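Local coordinates for protein PrgZ (Enterococcus faecalis, PDB 4FAJ) that is a membrane-anchored extracellular receptor that binds peptide pheromone and probably takes part in peptide uptake, at residues 368-373 and 378-383. Residues are numbered along the deposited sequence; the frame is centred on the assembly and turned at random.
With ZN (zinc ion), chain H.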
ATOM      1  N   PRO A 368      -3.899   9.332  -7.811  1.00 13.57           N
ATOM      2  CA  PRO A 368      -4.344   8.662  -9.032  1.00 13.87           C
ATOM      3  C   PRO A 368      -5.791   8.957  -9.438  1.00 14.13           C
ATOM      4  O   PRO A 368      -6.582   9.398  -8.627  1.00 13.05           O
ATOM      5  CB  PRO A 368      -4.193   7.183  -8.694  1.00 13.88           C
ATOM      6  CG  PRO A 368      -4.315   7.101  -7.203  1.00 13.96           C
ATOM      7  CD  PRO A 368      -3.761   8.388  -6.677  1.00 13.62           C
ATOM      8  N   LYS A 369      -6.108   8.691 -10.706  1.00 15.40           N
ATOM      9  CA  LYS A 369      -7.463   8.873 -11.231  1.00 16.51           C
ATOM     10  C   LYS A 369      -8.374   7.721 -10.821  1.00 17.23           C
ATOM     11  O   LYS A 369      -7.898   6.622 -10.483  1.00 16.05           O
ATOM     12  CB  LYS A 369      -7.429   8.976 -12.763  1.00 17.81           C
ATOM     13  CG  LYS A 369      -6.742  10.216 -13.268  1.00 19.87           C
ATOM     14  CD  LYS A 369      -6.266  10.094 -14.721  1.00 25.30           C
ATOM     15  CE  LYS A 369      -7.164  10.774 -15.705  1.00 29.65           C
ATOM     16  NZ  LYS A 369      -6.435  10.918 -17.025  1.00 33.12           N
ATOM     17  N   GLU A 370      -9.679   7.993 -10.864  1.00 18.29           N
ATOM     18  CA  GLU A 370     -10.749   7.008 -10.631  1.00 19.49           C
ATOM     19  C   GLU A 370     -10.792   6.474  -9.203  1.00 19.43           C
ATOM     20  O   GLU A 370     -11.341   5.409  -8.964  1.00 19.77           O
ATOM     21  CB  GLU A 370     -10.664   5.803 -11.595  1.00 20.22           C
ATOM     22  CG  GLU A 370     -10.309   6.115 -13.029  1.00 23.69           C
ATOM     23  CD  GLU A 370     -11.236   7.102 -13.672  1.00 28.40           C
ATOM     24  OE1 GLU A 370     -12.432   7.168 -13.283  1.00 33.06           O
ATOM     25  OE2 GLU A 370     -10.767   7.810 -14.594  1.00 33.52           O
ATOM     26  N   MET A 371     -10.209   7.200  -8.260  1.00 19.19           N
ATOM     27  CA  MET A 371     -10.145   6.755  -6.879  1.00 19.34           C
ATOM     28  C   MET A 371     -11.167   7.512  -6.049  1.00 19.02           C
ATOM     29  O   MET A 371     -12.015   6.905  -5.395  1.00 19.42           O
ATOM     30  CB  MET A 371      -8.737   6.988  -6.316  1.00 19.51           C
ATOM     31  CG  MET A 371      -8.528   6.611  -4.857  1.00 20.99           C
ATOM     32  SD  MET A 371      -7.011   7.355  -4.202  1.00 20.82           S
ATOM     33  CE  MET A 371      -7.578   8.994  -3.735  1.00 26.09           C
ATOM     34  N   ALA A 372     -11.063   8.835  -6.060  1.00 18.62           N
ATOM     35  CA  ALA A 372     -11.850   9.687  -5.170  1.00 18.90           C
ATOM     36  C   ALA A 372     -12.636  10.714  -5.967  1.00 19.00           C
ATOM     37  O   ALA A 372     -12.074  11.417  -6.809  1.00 18.74           O
ATOM     38  CB  ALA A 372     -10.945  10.381  -4.195  1.00 18.59           C
ATOM     39  N   PHE A 373     -13.932  10.806  -5.684  1.00 20.19           N
ATOM     40  CA  PHE A 373     -14.828  11.736  -6.371  1.00 21.42           C
ATOM     41  C   PHE A 373     -15.507  12.676  -5.370  1.00 22.66           C
ATOM     42  O   PHE A 373     -15.864  12.277  -4.257  1.00 22.11           O
ATOM     43  CB  PHE A 373     -15.887  10.974  -7.172  1.00 21.66           C
ATOM     44  CG  PHE A 373     -15.312  10.067  -8.221  1.00 21.70           C
ATOM     45  CD1 PHE A 373     -15.082  10.531  -9.507  1.00 21.85           C
ATOM     46  CD2 PHE A 373     -14.998   8.745  -7.921  1.00 22.07           C
ATOM     47  CE1 PHE A 373     -14.539   9.699 -10.484  1.00 23.04           C
ATOM     48  CE2 PHE A 373     -14.456   7.906  -8.890  1.00 22.36           C
ATOM     49  CZ  PHE A 373     -14.231   8.389 -10.178  1.00 21.95           C
ATOM     50  N   LYS A 378     -19.324  15.338  -7.982  1.00 27.99           N
ATOM     51  CA  LYS A 378     -18.958  14.042  -8.570  1.00 27.26           C
ATOM     52  C   LYS A 378     -17.667  14.044  -9.406  1.00 25.78           C
ATOM     53  O   LYS A 378     -17.365  13.049 -10.059  1.00 25.98           O
ATOM     54  CB  LYS A 378     -20.124  13.464  -9.392  1.00 28.10           C
ATOM     55  CG  LYS A 378     -21.484  13.481  -8.685  1.00 30.71           C
ATOM     56  CD  LYS A 378     -21.421  12.818  -7.312  1.00 33.42           C
ATOM     57  CE  LYS A 378     -22.799  12.739  -6.650  1.00 35.82           C
ATOM     58  NZ  LYS A 378     -23.378  14.092  -6.364  1.00 38.28           N
ATOM     59  N   LYS A 379     -16.896  15.130  -9.360  1.00 24.20           N
ATOM     60  CA  LYS A 379     -15.665  15.228 -10.151  1.00 22.98           C
ATOM     61  C   LYS A 379     -14.537  14.408  -9.505  1.00 20.41           C
ATOM     62  O   LYS A 379     -14.389  14.403  -8.288  1.00 19.01           O
ATOM     63  CB  LYS A 379     -15.193  16.680 -10.267  1.00 23.55           C
ATOM     64  CG  LYS A 379     -16.075  17.625 -11.058  1.00 26.48           C
ATOM     65  CD  LYS A 379     -15.513  19.056 -10.907  1.00 28.96           C
ATOM     66  CE  LYS A 379     -16.231  20.069 -11.777  1.00 31.12           C
ATOM     67  NZ  LYS A 379     -15.354  21.239 -12.030  1.00 31.92           N
ATOM     68  N   ASP A 380     -13.759  13.724 -10.339  1.00 18.64           N
ATOM     69  CA  ASP A 380     -12.531  13.040  -9.916  1.00 17.41           C
ATOM     70  C   ASP A 380     -11.603  14.075  -9.278  1.00 16.28           C
ATOM     71  O   ASP A 380     -11.474  15.175  -9.807  1.00 16.22           O
ATOM     72  CB  ASP A 380     -11.862  12.392 -11.150  1.00 17.31           C
ATOM     73  CG  ASP A 380     -10.784  11.385 -10.793  1.00 17.13           C
ATOM     74  OD1 ASP A 380     -10.055  11.571  -9.794  1.00 16.00           O
ATOM     75  OD2 ASP A 380     -10.623  10.408 -11.551  1.00 16.94           O
ATOM     76  N   PHE A 381     -10.971  13.735  -8.153  1.00 15.10           N
ATOM     77  CA  PHE A 381      -9.980  14.623  -7.502  1.00 15.11           C
ATOM     78  C   PHE A 381      -8.789  14.894  -8.423  1.00 15.15           C
ATOM     79  O   PHE A 381      -8.215  16.002  -8.449  1.00 14.85           O
ATOM     80  CB  PHE A 381      -9.470  13.987  -6.203  1.00 14.35           C
ATOM     81  CG  PHE A 381      -8.509  14.852  -5.423  1.00 14.28           C
ATOM     82  CD1 PHE A 381      -8.972  15.791  -4.518  1.00 13.84           C
ATOM     83  CD2 PHE A 381      -7.136  14.696  -5.561  1.00 13.70           C
ATOM     84  CE1 PHE A 381      -8.089  16.570  -3.775  1.00 12.70           C
ATOM     85  CE2 PHE A 381      -6.256  15.506  -4.841  1.00 14.22           C
ATOM     86  CZ  PHE A 381      -6.748  16.439  -3.947  1.00 12.19           C
ATOM     87  N   ALA A 382      -8.401  13.860  -9.160  1.00 15.37           N
ATOM     88  CA  ALA A 382      -7.260  13.942 -10.065  1.00 15.71           C
ATOM     89  C   ALA A 382      -7.728  14.450 -11.438  1.00 16.47           C
ATOM     90  O   ALA A 382      -7.723  13.715 -12.416  1.00 17.48           O
ATOM     91  CB  ALA A 382      -6.600  12.564 -10.163  1.00 14.86           C
ATOM     92  N   ASN A 383      -8.142  15.711 -11.510  1.00 17.68           N
ATOM     93  CA  ASN A 383      -8.706  16.251 -12.752  1.00 18.47           C
ATOM     94  C   ASN A 383      -7.884  17.361 -13.401  1.00 18.46           C
ATOM     95  O   ASN A 383      -8.386  18.090 -14.266  1.00 18.53           O
ATOM     96  CB  ASN A 383     -10.145  16.711 -12.526  1.00 19.61           C
ATOM     97  CG  ASN A 383     -10.259  17.839 -11.532  1.00 21.27           C
ATOM     98  OD1 ASN A 383      -9.317  18.170 -10.813  1.00 24.28           O
ATOM     99  ND2 ASN A 383     -11.442  18.426 -11.467  1.00 28.16           N
TER
HETATM  100 ZN    ZN H 606     -12.380   9.152 -15.099  1.00 72.13          ZN
HETATM  101  O   HOH W   1      -9.199   9.896  -7.967  1.00 14.09           O
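D380 reaches across to E370 from an Asx turn, inside a long loop of this solute-binding protein that doubles back on itself between strand 361-362 and helix 391-402. Its carboxylate does most of the polar work: OD2 accepts the backbone N-H of E370 on its syn side at 2.7 Å, nearly straight at 171°, while OD1 takes the N-H of A382 from above the carboxylate plane and so closes the turn. With CG anti to the backbone N (chi1 -166°), the short aspartate side chain carries its carboxylate over to E370 N while OD1 stays within reach of A382 N. A water beside D380 OD1 (2.6 Å) and P368 O accepts the N-H of A372.

Between the backbones, F381 N donates to A372 O at 2.9 Å, and D380 pairs with F373 in a single beta bridge.

Close packing flanks these bonds. Small A382 sets its methyl CB 3.5 Å from P368 O, F373 CE1 lies 3.9 Å from D380 CB, and the F381 ring packs on W511 edge-to-face and on K515 as a cation-pi partner.

The two acids are close, E370 OE1 lying 4.1 Å from D380 OD2; a zinc ion probably eases their repulsion, bound by E370 OE2 at 2.2 Å.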